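Local coordinates for protein tRNA uridine(34) acetyltransferase (Methanocaldococcus infernus, PDB 6IA8) that acetylates the wobble uridine 34 of tRNA, using acetyl-CoA and radical S-adenosyl-L-methionine chemistry to form 5-carboxymethyluridine, at residues A63-M68 / R119-Q124; N164-E167 / E172-Q175; V318-K323 / K359-K364; C370-C373 / G377-Y380. All blocks are in the same frame, centred on the assembly; numbering follows the deposited sequence. Where two conformers were deposited one is given.

How the interactions relate
From the N terminus the four contacts follow one another in series; none nests in another or crosses it. Interaction 1 closes the longest loop, from strand 63-68 to helix 114-127, which contains C74, C79 and C82, the probable ligands of the [4Fe-4S] cluster. Interaction 2 closes a short turn between helices 149-164 and 171-178 and touches interaction 1, where R119 packs on E165. Interaction 3 closes a loop of 35 residues between helices 312-325 and 353-364, across the chain's centre from interaction 2. Interaction 4, about 5 Å from it at the nearest atoms, closes one of only three, between helices 371-374 and 376-383. Together they run from the radical SAM domain to the acetyltransferase domain.

Interaction 1: A63-M68 / R119-Q124; sequences AVVAVM and RARIEQ
The guanidinium of R121 presents an edge to V64: the backbone oxygen V64 O lies near its plane, 3.8 Å from R121 NE, and no hydrogen bond forms. Its outer part is modelled doubtfully, since NH1 stands too close to Q124. R119 has E123 OE2 over one face of its guanidinium, a pairing of charges alone and tentative because E123 was modelled in two conformers. The setting is a beta-alpha-beta crossover of the radical SAM domain, in which strand 63-68, at the margin of the parallel sheet, leads through helix 114-127 to its neighbour, strand 134-140. Helix and strand run at 150° to each other, nearly antiparallel.

V65 and R121 bear most of the contact, their side chains sliding past each other in opposite directions. With CG opposite its backbone N (chi1 -174°), the arginine brings that carbon 4.0 Å from V65 CG2, and the bend at chi2 (61°) turns CD and the guanidinium along the strand toward V64 O. Arginine suits this margin because its methylenes cover a valine while its charged end runs alongside the strand. A beta-branched valine fits both the strand and the buried face, where I122 CG1 comes 4.2 Å from V65 CG2. I135 of strand 134-140 touches both V65 and I122. The other valine methyl, V65 CG1, rests 4.1 Å from R121 CB.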
loop_
_atom_site.group_PDB
_atom_site.type_symbol
_atom_site.label_atom_id
_atom_site.label_comp_id
_atom_site.label_asym_id
_atom_site.label_seq_id
_atom_site.Cartn_x
_atom_site.Cartn_y
_atom_site.Cartn_z
ATOM N N ALA A 63 3.930 13.356 0.410
ATOM C CA ALA A 63 5.338 13.083 0.632
ATOM C C ALA A 63 5.487 11.742 1.332
ATOM O O ALA A 63 4.869 11.502 2.374
ATOM C CB ALA A 63 5.969 14.181 1.479
ATOM N N VAL A 64 6.328 10.881 0.784
ATOM C CA VAL A 64 6.594 9.581 1.392
ATOM C C VAL A 64 7.811 9.720 2.295
ATOM O O VAL A 64 8.887 10.118 1.839
ATOM C CB VAL A 64 6.828 8.497 0.330
ATOM C CG1 VAL A 64 7.208 7.203 1.019
ATOM C CG2 VAL A 64 5.569 8.301 -0.528
ATOM N N VAL A 65 7.638 9.413 3.570
ATOM C CA VAL A 65 8.694 9.521 4.568
ATOM C C VAL A 65 8.905 8.110 5.094
ATOM O O VAL A 65 8.117 7.616 5.905
ATOM C CB VAL A 65 8.321 10.488 5.698
ATOM C CG1 VAL A 65 9.326 10.453 6.831
ATOM C CG2 VAL A 65 8.149 11.933 5.172
ATOM N N ALA A 66 9.969 7.462 4.639
ATOM C CA ALA A 66 10.300 6.102 5.033
ATOM C C ALA A 66 11.406 6.140 6.077
ATOM O O ALA A 66 12.458 6.731 5.838
ATOM C CB ALA A 66 10.762 5.296 3.821
ATOM N N VAL A 67 11.179 5.493 7.218
ATOM C CA VAL A 67 12.126 5.513 8.328
ATOM C C VAL A 67 12.409 4.094 8.801
ATOM O O VAL A 67 11.602 3.182 8.623
ATOM C CB VAL A 67 11.612 6.356 9.511
ATOM C CG1 VAL A 67 11.372 7.809 9.070
ATOM C CG2 VAL A 67 10.367 5.767 10.071
ATOM N N MET A 68 13.569 3.930 9.441
ATOM C CA MET A 68 14.089 2.628 9.840
ATOM C C MET A 68 14.087 2.490 11.357
ATOM O O MET A 68 14.447 3.420 12.082
ATOM C CB MET A 68 15.515 2.431 9.318
ATOM C CG MET A 68 15.626 1.752 7.968
ATOM S SD MET A 68 15.709 -0.037 8.123
ATOM C CE MET A 68 15.500 -0.538 6.417
ATOM N N ARG A 119 12.326 14.244 10.475
ATOM C CA ARG A 119 12.655 15.642 10.206
ATOM C C ARG A 119 13.569 15.777 8.990
ATOM O O ARG A 119 13.339 16.623 8.111
ATOM C CB ARG A 119 13.299 16.258 11.455
ATOM C CG ARG A 119 13.942 17.602 11.238
ATOM C CD ARG A 119 12.985 18.754 11.421
ATOM N NE ARG A 119 13.631 20.057 11.229
ATOM C CZ ARG A 119 12.968 21.208 11.167
ATOM N NH1 ARG A 119 11.648 21.222 11.307
ATOM N NH2 ARG A 119 13.622 22.341 10.970
ATOM N N ALA A 120 14.629 14.965 8.927
ATOM C CA ALA A 120 15.605 15.121 7.851
ATOM C C ALA A 120 14.969 14.888 6.478
ATOM O O ALA A 120 15.296 15.572 5.498
ATOM C CB ALA A 120 16.790 14.172 8.077
ATOM N N ARG A 121 14.067 13.914 6.387
ATOM C CA ARG A 121 13.406 13.634 5.119
ATOM C C ARG A 121 12.489 14.787 4.719
ATOM O O ARG A 121 12.426 15.166 3.544
ATOM C CB ARG A 121 12.624 12.320 5.228
ATOM C CG ARG A 121 11.998 11.857 3.918
ATOM C CD ARG A 121 13.027 11.592 2.832
ATOM N NE ARG A 121 12.403 11.479 1.514
ATOM C CZ ARG A 121 13.069 11.545 0.367
ATOM N NH1 ARG A 121 14.382 11.715 0.370
ATOM N NH2 ARG A 121 12.424 11.444 -0.783
ATOM N N ILE A 122 11.769 15.359 5.683
ATOM C CA ILE A 122 10.870 16.470 5.384
ATOM C C ILE A 122 11.662 17.671 4.886
ATOM O O ILE A 122 11.318 18.285 3.869
ATOM C CB ILE A 122 10.024 16.815 6.620
ATOM C CG1 ILE A 122 8.979 15.702 6.857
ATOM C CG2 ILE A 122 9.319 18.152 6.433
ATOM C CD1 ILE A 122 8.325 15.769 8.247
ATOM N N GLU A 123 12.742 18.022 5.587
ATOM C CA GLU A 123 13.558 19.152 5.157
ATOM C C GLU A 123 14.167 18.896 3.783
ATOM O O GLU A 123 14.245 19.807 2.952
ATOM C CB GLU A 123 14.650 19.433 6.193
ATOM C CG GLU A 123 14.099 19.857 7.550
ATOM C CD GLU A 123 13.260 21.121 7.468
ATOM O OE1 GLU A 123 13.767 22.143 6.945
ATOM O OE2 GLU A 123 12.099 21.087 7.922
ATOM N N GLN A 124 14.637 17.669 3.535
ATOM C CA GLN A 124 15.197 17.333 2.229
ATOM C C GLN A 124 14.163 17.490 1.122
ATOM O O GLN A 124 14.491 17.957 0.026
ATOM C CB GLN A 124 15.746 15.909 2.289
ATOM C CG GLN A 124 16.126 15.276 0.992
ATOM C CD GLN A 124 16.404 13.783 1.155
ATOM O OE1 GLN A 124 16.180 12.993 0.237
ATOM N NE2 GLN A 124 16.885 13.392 2.332
#

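Interaction 2: N164-E167 / E172-Q175; sequences NERE and EEAQ
N164 and A174 supply the hydrogen bond that closes the loop linking two successive helices, 149-164 and 171-178, of the radical SAM domain, where the chain turns through E165 with positive phi. The amide N164 ND2 donates to A174 O at 3.1 Å, with an N-H...O angle of 158°. The donor lies in the carbonyl plane, on a lone pair of the oxygen, and the acceptor is close to the asparagine amide plane. Asparagine suits the place because its two ends differ: while ND2 serves A174, N164 OD1 accepts from N178 ND2. A leucine in its place would probably leave both A174 O and N178 ND2 without these partners.

By van der Waals contact, the small A174 sets its CB 4.1 Å from N164 ND2; L160 is an apolar neighbour of that methyl.

The charged contact is looser. R166 NH2 stands 3.5 Å from E173 OE1 in a salt bridge at the surface, the chains crossing at about a right angle and the guanidinium and carboxylate planes 76° apart. E173 CG is anti to the backbone N (chi1 -173°), and the extended chain carries OE1 out to the arginine. The other oxygen, E173 OE2, takes a hydrogen bond from K169 N. R166 is steadied within its own loop, since its NE and NH2 grip E167 O side-on, at 2.9 Å from NE to that oxygen and 3.2 Å from NH2.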
loop_
_atom_site.group_PDB
_atom_site.type_symbol
_atom_site.label_atom_id
_atom_site.label_comp_id
_atom_site.label_asym_id
_atom_site.label_seq_id
_atom_site.Cartn_x
_atom_site.Cartn_y
_atom_site.Cartn_z
ATOM N N ASN A 164 4.850 17.415 13.736
ATOM C CA ASN A 164 4.163 18.475 14.471
ATOM C C ASN A 164 5.084 19.651 14.772
ATOM O O ASN A 164 4.604 20.763 15.022
ATOM C CB ASN A 164 3.595 17.955 15.801
ATOM C CG ASN A 164 2.565 16.847 15.616
ATOM O OD1 ASN A 164 1.959 16.717 14.560
ATOM N ND2 ASN A 164 2.362 16.049 16.654
ATOM N N GLU A 165 6.390 19.417 14.782
ATOM C CA GLU A 165 7.371 20.429 15.166
ATOM C C GLU A 165 7.169 20.888 16.608
ATOM O O GLU A 165 7.306 22.073 16.936
ATOM C CB GLU A 165 7.350 21.618 14.210
ATOM C CG GLU A 165 7.815 21.281 12.793
ATOM C CD GLU A 165 7.526 22.401 11.808
ATOM O OE1 GLU A 165 7.212 22.104 10.642
ATOM O OE2 GLU A 165 7.596 23.579 12.210
ATOM N N ARG A 166 6.884 19.931 17.487
ATOM C CA ARG A 166 6.839 20.211 18.918
ATOM C C ARG A 166 6.819 18.897 19.693
ATOM O O ARG A 166 6.403 17.854 19.180
ATOM C CB ARG A 166 5.619 21.068 19.286
ATOM C CG ARG A 166 4.302 20.446 18.889
ATOM C CD ARG A 166 3.164 20.973 19.793
ATOM N NE ARG A 166 3.230 20.408 21.139
ATOM C CZ ARG A 166 2.319 20.606 22.086
ATOM N NH1 ARG A 166 1.258 21.367 21.836
ATOM N NH2 ARG A 166 2.470 20.040 23.281
ATOM N N GLU A 167 7.267 18.968 20.941
ATOM C CA GLU A 167 7.261 17.822 21.830
ATOM C C GLU A 167 5.830 17.496 22.240
ATOM O O GLU A 167 4.934 18.335 22.191
ATOM C CB GLU A 167 8.130 18.122 23.058
ATOM C CG GLU A 167 8.238 16.989 24.052
ATOM C CD GLU A 167 8.871 15.732 23.463
ATOM O OE1 GLU A 167 8.269 15.142 22.555
ATOM O OE2 GLU A 167 9.964 15.336 23.923
ATOM N N GLU A 172 -0.772 9.466 22.136
ATOM C CA GLU A 172 -2.118 9.987 21.908
ATOM C C GLU A 172 -2.112 11.502 21.746
ATOM O O GLU A 172 -2.851 12.050 20.923
ATOM C CB GLU A 172 -3.033 9.576 23.063
ATOM C CG GLU A 172 -4.469 10.033 22.936
ATOM C CD GLU A 172 -5.306 9.663 24.153
ATOM O OE1 GLU A 172 -4.729 9.198 25.158
ATOM O OE2 GLU A 172 -6.542 9.837 24.105
ATOM N N GLU A 173 -1.287 12.206 22.510
ATOM C CA GLU A 173 -1.254 13.653 22.341
ATOM C C GLU A 173 -0.632 14.046 21.005
ATOM O O GLU A 173 -1.110 14.982 20.354
ATOM C CB GLU A 173 -0.498 14.321 23.481
ATOM C CG GLU A 173 -0.595 15.841 23.405
ATOM C CD GLU A 173 0.328 16.557 24.386
ATOM O OE1 GLU A 173 0.181 17.784 24.552
ATOM O OE2 GLU A 173 1.199 15.892 24.969
ATOM N N ALA A 174 0.449 13.364 20.596
ATOM C CA ALA A 174 1.069 13.638 19.301
ATOM C C ALA A 174 0.088 13.376 18.159
ATOM O O ALA A 174 0.068 14.098 17.148
ATOM C CB ALA A 174 2.318 12.772 19.141
ATOM N N GLN A 175 -0.715 12.323 18.284
ATOM C CA GLN A 175 -1.708 12.042 17.250
ATOM C C GLN A 175 -2.737 13.167 17.179
ATOM O O GLN A 175 -3.075 13.653 16.092
ATOM C CB GLN A 175 -2.384 10.694 17.530
ATOM C CG GLN A 175 -1.468 9.518 17.315
ATOM C CD GLN A 175 -2.037 8.210 17.837
ATOM O OE1 GLN A 175 -2.793 8.223 18.794
ATOM N NE2 GLN A 175 -1.646 7.073 17.234
#

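Interaction 3: V318-K323 / K359-K364; sequences VISYAK and KYMEKK
S320 and M361 mark the closest approach of two helices of the radical SAM C-terminal domain that cross at 68°, with 6.2 Å between their CA atoms and 9.9 Å between the axes of the short helical segments. A serine suits this point because its small side chain lets the backbones come so near. S320 OG hydrogen-bonds to I316 O one turn back on its own helix, so the hydroxyl is satisfied locally and meets the second helix by packing alone. It comes 3.2 Å from Y360 CD2, at an oblique angle to the ring, and 3.6 Å from M361 CG. Y360 sends CG away from its backbone N (chi1 -176°), which carries the ring toward the serine, while K364 CD lies over one ring face.

M361 packs beside the serine, its long flexible chain reaching K323. That chain is straight to SD and then bends at chi3 (73°), bringing the methyl CE within 3.8 Å of K323 CB. The lysine and methionine chains cross at about a right angle; lysine fits here because its first methylene serves as an apolar wall while its amine leads away. An alanine in place of M361 is likely to open a gap beside S320 and K323, leaving the lysine methylenes without their cover.

Around this pair, V357 of helix 353-364 touches I319, S320 and K323, and L366, in the following loop, touches M361. Helix 312-325 is also packed against helix 264-276, where F271 touches V318 and A322, so it lies between helix 353-364 and helix 264-276.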
loop_
_atom_site.group_PDB
_atom_site.type_symbol
_atom_site.label_atom_id
_atom_site.label_comp_id
_atom_site.label_asym_id
_atom_site.label_seq_id
_atom_site.Cartn_x
_atom_site.Cartn_y
_atom_site.Cartn_z
ATOM N N VAL A 318 8.112 -12.534 -16.369
ATOM C CA VAL A 318 7.190 -12.784 -15.259
ATOM C C VAL A 318 6.444 -11.507 -14.866
ATOM O O VAL A 318 5.223 -11.514 -14.655
ATOM C CB VAL A 318 7.955 -13.378 -14.063
ATOM C CG1 VAL A 318 7.040 -13.516 -12.861
ATOM C CG2 VAL A 318 8.526 -14.737 -14.454
ATOM N N ILE A 319 7.161 -10.393 -14.743
ATOM C CA ILE A 319 6.506 -9.183 -14.255
ATOM C C ILE A 319 5.546 -8.653 -15.307
ATOM O O ILE A 319 4.472 -8.128 -14.984
ATOM C CB ILE A 319 7.553 -8.132 -13.842
ATOM C CG1 ILE A 319 8.354 -8.637 -12.619
ATOM C CG2 ILE A 319 6.866 -6.819 -13.502
ATOM C CD1 ILE A 319 9.541 -7.762 -12.267
ATOM N N SER A 320 5.909 -8.790 -16.581
ATOM C CA SER A 320 5.007 -8.365 -17.652
ATOM C C SER A 320 3.712 -9.174 -17.642
ATOM O O SER A 320 2.603 -8.620 -17.747
ATOM C CB SER A 320 5.712 -8.502 -18.999
ATOM O OG SER A 320 6.736 -7.523 -19.139
ATOM N N TYR A 321 3.826 -10.487 -17.457
ATOM C CA TYR A 321 2.633 -11.301 -17.273
ATOM C C TYR A 321 1.817 -10.804 -16.088
ATOM O O TYR A 321 0.602 -10.599 -16.191
ATOM C CB TYR A 321 3.010 -12.778 -17.082
ATOM C CG TYR A 321 1.803 -13.629 -16.769
ATOM C CD1 TYR A 321 0.932 -14.036 -17.781
ATOM C CD2 TYR A 321 1.485 -13.954 -15.459
ATOM C CE1 TYR A 321 -0.199 -14.784 -17.496
ATOM C CE2 TYR A 321 0.358 -14.687 -15.165
ATOM C CZ TYR A 321 -0.480 -15.099 -16.177
ATOM O OH TYR A 321 -1.602 -15.821 -15.848
ATOM N N ALA A 322 2.458 -10.658 -14.930
ATOM C CA ALA A 322 1.732 -10.246 -13.738
ATOM C C ALA A 322 0.965 -8.954 -13.977
ATOM O O ALA A 322 -0.215 -8.859 -13.624
ATOM C CB ALA A 322 2.687 -10.081 -12.559
ATOM N N LYS A 323 1.614 -7.945 -14.575
ATOM C CA LYS A 323 0.899 -6.699 -14.833
ATOM C C LYS A 323 -0.236 -6.881 -15.833
ATOM O O LYS A 323 -1.247 -6.172 -15.759
ATOM C CB LYS A 323 1.872 -5.642 -15.332
ATOM C CG LYS A 323 2.819 -5.128 -14.215
ATOM C CD LYS A 323 3.618 -3.914 -14.708
ATOM C CE LYS A 323 3.411 -2.729 -13.763
ATOM N NZ LYS A 323 4.196 -1.529 -14.157
ATOM N N LYS A 359 8.399 -1.523 -22.026
ATOM C CA LYS A 359 8.697 -1.689 -23.446
ATOM C C LYS A 359 8.409 -3.112 -23.917
ATOM O O LYS A 359 7.984 -3.333 -25.065
ATOM C CB LYS A 359 10.151 -1.316 -23.702
ATOM C CG LYS A 359 10.438 0.174 -23.514
ATOM C CD LYS A 359 11.877 0.515 -23.911
ATOM C CE LYS A 359 12.134 2.012 -23.773
ATOM N NZ LYS A 359 13.535 2.376 -24.120
ATOM N N TYR A 360 8.644 -4.093 -23.046
ATOM C CA TYR A 360 8.300 -5.469 -23.390
ATOM C C TYR A 360 6.796 -5.611 -23.609
ATOM O O TYR A 360 6.348 -6.216 -24.589
ATOM C CB TYR A 360 8.780 -6.411 -22.294
ATOM C CG TYR A 360 8.566 -7.879 -22.595
ATOM C CD1 TYR A 360 9.495 -8.595 -23.322
ATOM C CD2 TYR A 360 7.441 -8.556 -22.126
ATOM C CE1 TYR A 360 9.321 -9.938 -23.570
ATOM C CE2 TYR A 360 7.262 -9.896 -22.378
ATOM C CZ TYR A 360 8.202 -10.581 -23.108
ATOM O OH TYR A 360 8.016 -11.915 -23.380
ATOM N N MET A 361 6.003 -5.028 -22.721
ATOM C CA MET A 361 4.555 -5.098 -22.857
ATOM C C MET A 361 4.079 -4.381 -24.113
ATOM O O MET A 361 3.149 -4.855 -24.783
ATOM C CB MET A 361 3.903 -4.513 -21.604
ATOM C CG MET A 361 4.151 -5.365 -20.344
ATOM S SD MET A 361 3.421 -4.712 -18.801
ATOM C CE MET A 361 1.684 -5.058 -19.096
ATOM N N GLU A 362 4.693 -3.245 -24.449
ATOM C CA GLU A 362 4.366 -2.596 -25.715
ATOM C C GLU A 362 4.592 -3.550 -26.876
ATOM O O GLU A 362 3.729 -3.707 -27.744
ATOM C CB GLU A 362 5.211 -1.332 -25.917
ATOM C CG GLU A 362 4.907 -0.179 -24.984
ATOM C CD GLU A 362 5.756 1.049 -25.321
ATOM O OE1 GLU A 362 7.008 0.916 -25.350
ATOM O OE2 GLU A 362 5.183 2.134 -25.602
ATOM N N LYS A 363 5.783 -4.155 -26.929
ATOM C CA LYS A 363 6.150 -5.032 -28.026
ATOM C C LYS A 363 5.160 -6.173 -28.153
ATOM O O LYS A 363 4.834 -6.591 -29.264
ATOM C CB LYS A 363 7.563 -5.571 -27.794
ATOM C CG LYS A 363 8.097 -6.467 -28.900
ATOM C CD LYS A 363 9.555 -6.850 -28.577
ATOM C CE LYS A 363 10.133 -7.789 -29.616
ATOM N NZ LYS A 363 11.613 -7.890 -29.491
ATOM N N LYS A 364 4.698 -6.713 -27.027
ATOM C CA LYS A 364 3.846 -7.895 -27.044
ATOM C C LYS A 364 2.358 -7.555 -27.043
ATOM O O LYS A 364 1.528 -8.467 -27.012
ATOM C CB LYS A 364 4.177 -8.781 -25.839
ATOM C CG LYS A 364 4.822 -10.103 -26.171
ATOM C CD LYS A 364 6.240 -9.943 -26.652
ATOM C CE LYS A 364 6.915 -11.304 -26.801
ATOM N NZ LYS A 364 8.309 -11.199 -27.333
#

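Interaction 4: C370-C373 / G377-Y380; sequences CIRC and GHVY
H378 lies against the short helix 371-374 at R372 and C373, and its ring makes the main contact. Its ND1 is 3.2 Å from R372 O, but the angle is poor and no hydrogen bond is made; C373 O lies farther off, at the ring edge and near its plane. The R372 and H378 side chains cross at about a right angle, with guanidinium and ring planes 50° apart. The imidazole atom CD2 sits over one face of the guanidinium, offset toward its rim, 4.1 Å from R372 NH2. One residue along, V379 CG2 packs 3.5 Å from C373 O; valine suits its place because it also packs on I418 and I385.

H378 carries CG opposite its backbone N (chi1 -167°), which turns the flat imidazole, well shaped to fit there, to the first helix. Arginine is long enough for its extended chain to bring the guanidinium to the CD2/NE2 end of the ring, on the same side as R372 O. C370, at the N-cap position, begins that helix, and I371 anchors it on L419 and F422 of strand 418-427. Thus two short, successive helices, the first fastened by a disulfide from C373 to C368, fit against the mixed sheet of a GNAT-type acetyltransferase fold.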
loop_
_atom_site.group_PDB
_atom_site.type_symbol
_atom_site.label_atom_id
_atom_site.label_comp_id
_atom_site.label_asym_id
_atom_site.label_seq_id
_atom_site.Cartn_x
_atom_site.Cartn_y
_atom_site.Cartn_z
ATOM N N CYS A 370 -4.258 -1.752 -14.096
ATOM C CA CYS A 370 -4.247 -1.581 -12.649
ATOM C C CYS A 370 -4.161 -0.097 -12.282
ATOM O O CYS A 370 -4.020 0.774 -13.132
ATOM C CB CYS A 370 -3.090 -2.357 -12.026
ATOM S SG CYS A 370 -1.518 -1.602 -12.308
ATOM N N ILE A 371 -4.275 0.188 -10.988
ATOM C CA ILE A 371 -4.466 1.560 -10.525
ATOM C C ILE A 371 -3.306 2.441 -10.956
ATOM O O ILE A 371 -3.498 3.553 -11.449
ATOM C CB ILE A 371 -4.628 1.572 -8.999
ATOM C CG1 ILE A 371 -5.987 0.956 -8.590
ATOM C CG2 ILE A 371 -4.525 3.010 -8.460
ATOM C CD1 ILE A 371 -6.093 0.659 -7.111
ATOM N N ARG A 372 -2.079 1.959 -10.782
ATOM C CA ARG A 372 -0.927 2.794 -11.134
ATOM C C ARG A 372 -0.905 3.130 -12.627
ATOM O O ARG A 372 -0.542 4.250 -13.026
ATOM C CB ARG A 372 0.389 2.107 -10.741
ATOM C CG ARG A 372 1.612 2.958 -11.076
ATOM C CD ARG A 372 2.947 2.295 -10.741
ATOM N NE ARG A 372 4.060 3.039 -11.331
ATOM C CZ ARG A 372 4.511 4.201 -10.870
ATOM N NH1 ARG A 372 3.949 4.758 -9.807
ATOM N NH2 ARG A 372 5.521 4.812 -11.474
ATOM N N CYS A 373 -1.258 2.166 -13.479
ATOM C CA CYS A 373 -1.190 2.420 -14.910
ATOM C C CYS A 373 -2.288 3.378 -15.376
ATOM O O CYS A 373 -2.133 4.054 -16.396
ATOM C CB CYS A 373 -1.293 1.104 -15.687
ATOM S SG CYS A 373 0.011 -0.143 -15.400
ATOM N N GLY A 377 -2.584 11.117 -12.844
ATOM C CA GLY A 377 -1.259 11.729 -12.899
ATOM C C GLY A 377 -0.276 10.949 -13.751
ATOM O O GLY A 377 0.530 11.528 -14.492
ATOM N N HIS A 378 -0.320 9.625 -13.646
ATOM C CA HIS A 378 0.561 8.777 -14.435
ATOM C C HIS A 378 0.204 8.821 -15.918
ATOM O O HIS A 378 1.092 8.849 -16.781
ATOM C CB HIS A 378 0.497 7.345 -13.918
ATOM C CG HIS A 378 1.579 6.464 -14.454
ATOM N ND1 HIS A 378 1.341 5.465 -15.375
ATOM C CD2 HIS A 378 2.907 6.411 -14.179
ATOM C CE1 HIS A 378 2.472 4.841 -15.651
ATOM N NE2 HIS A 378 3.436 5.393 -14.936
ATOM N N VAL A 379 -1.087 8.811 -16.240
ATOM C CA VAL A 379 -1.489 8.868 -17.642
ATOM C C VAL A 379 -1.065 10.183 -18.279
ATOM O O VAL A 379 -0.664 10.215 -19.445
ATOM C CB VAL A 379 -3.003 8.656 -17.782
ATOM C CG1 VAL A 379 -3.451 8.966 -19.205
ATOM C CG2 VAL A 379 -3.369 7.209 -17.397
ATOM N N TYR A 380 -1.217 11.297 -17.560
ATOM C CA TYR A 380 -0.794 12.573 -18.125
ATOM C C TYR A 380 0.713 12.587 -18.366
ATOM O O TYR A 380 1.186 13.034 -19.417
ATOM C CB TYR A 380 -1.208 13.728 -17.206
ATOM C CG TYR A 380 -0.756 15.039 -17.753
ATOM C CD1 TYR A 380 -1.258 15.513 -18.956
ATOM C CD2 TYR A 380 0.199 15.794 -17.098
ATOM C CE1 TYR A 380 -0.822 16.715 -19.490
ATOM C CE2 TYR A 380 0.633 17.011 -17.630
ATOM C CZ TYR A 380 0.107 17.454 -18.828
ATOM O OH TYR A 380 0.514 18.637 -19.389
#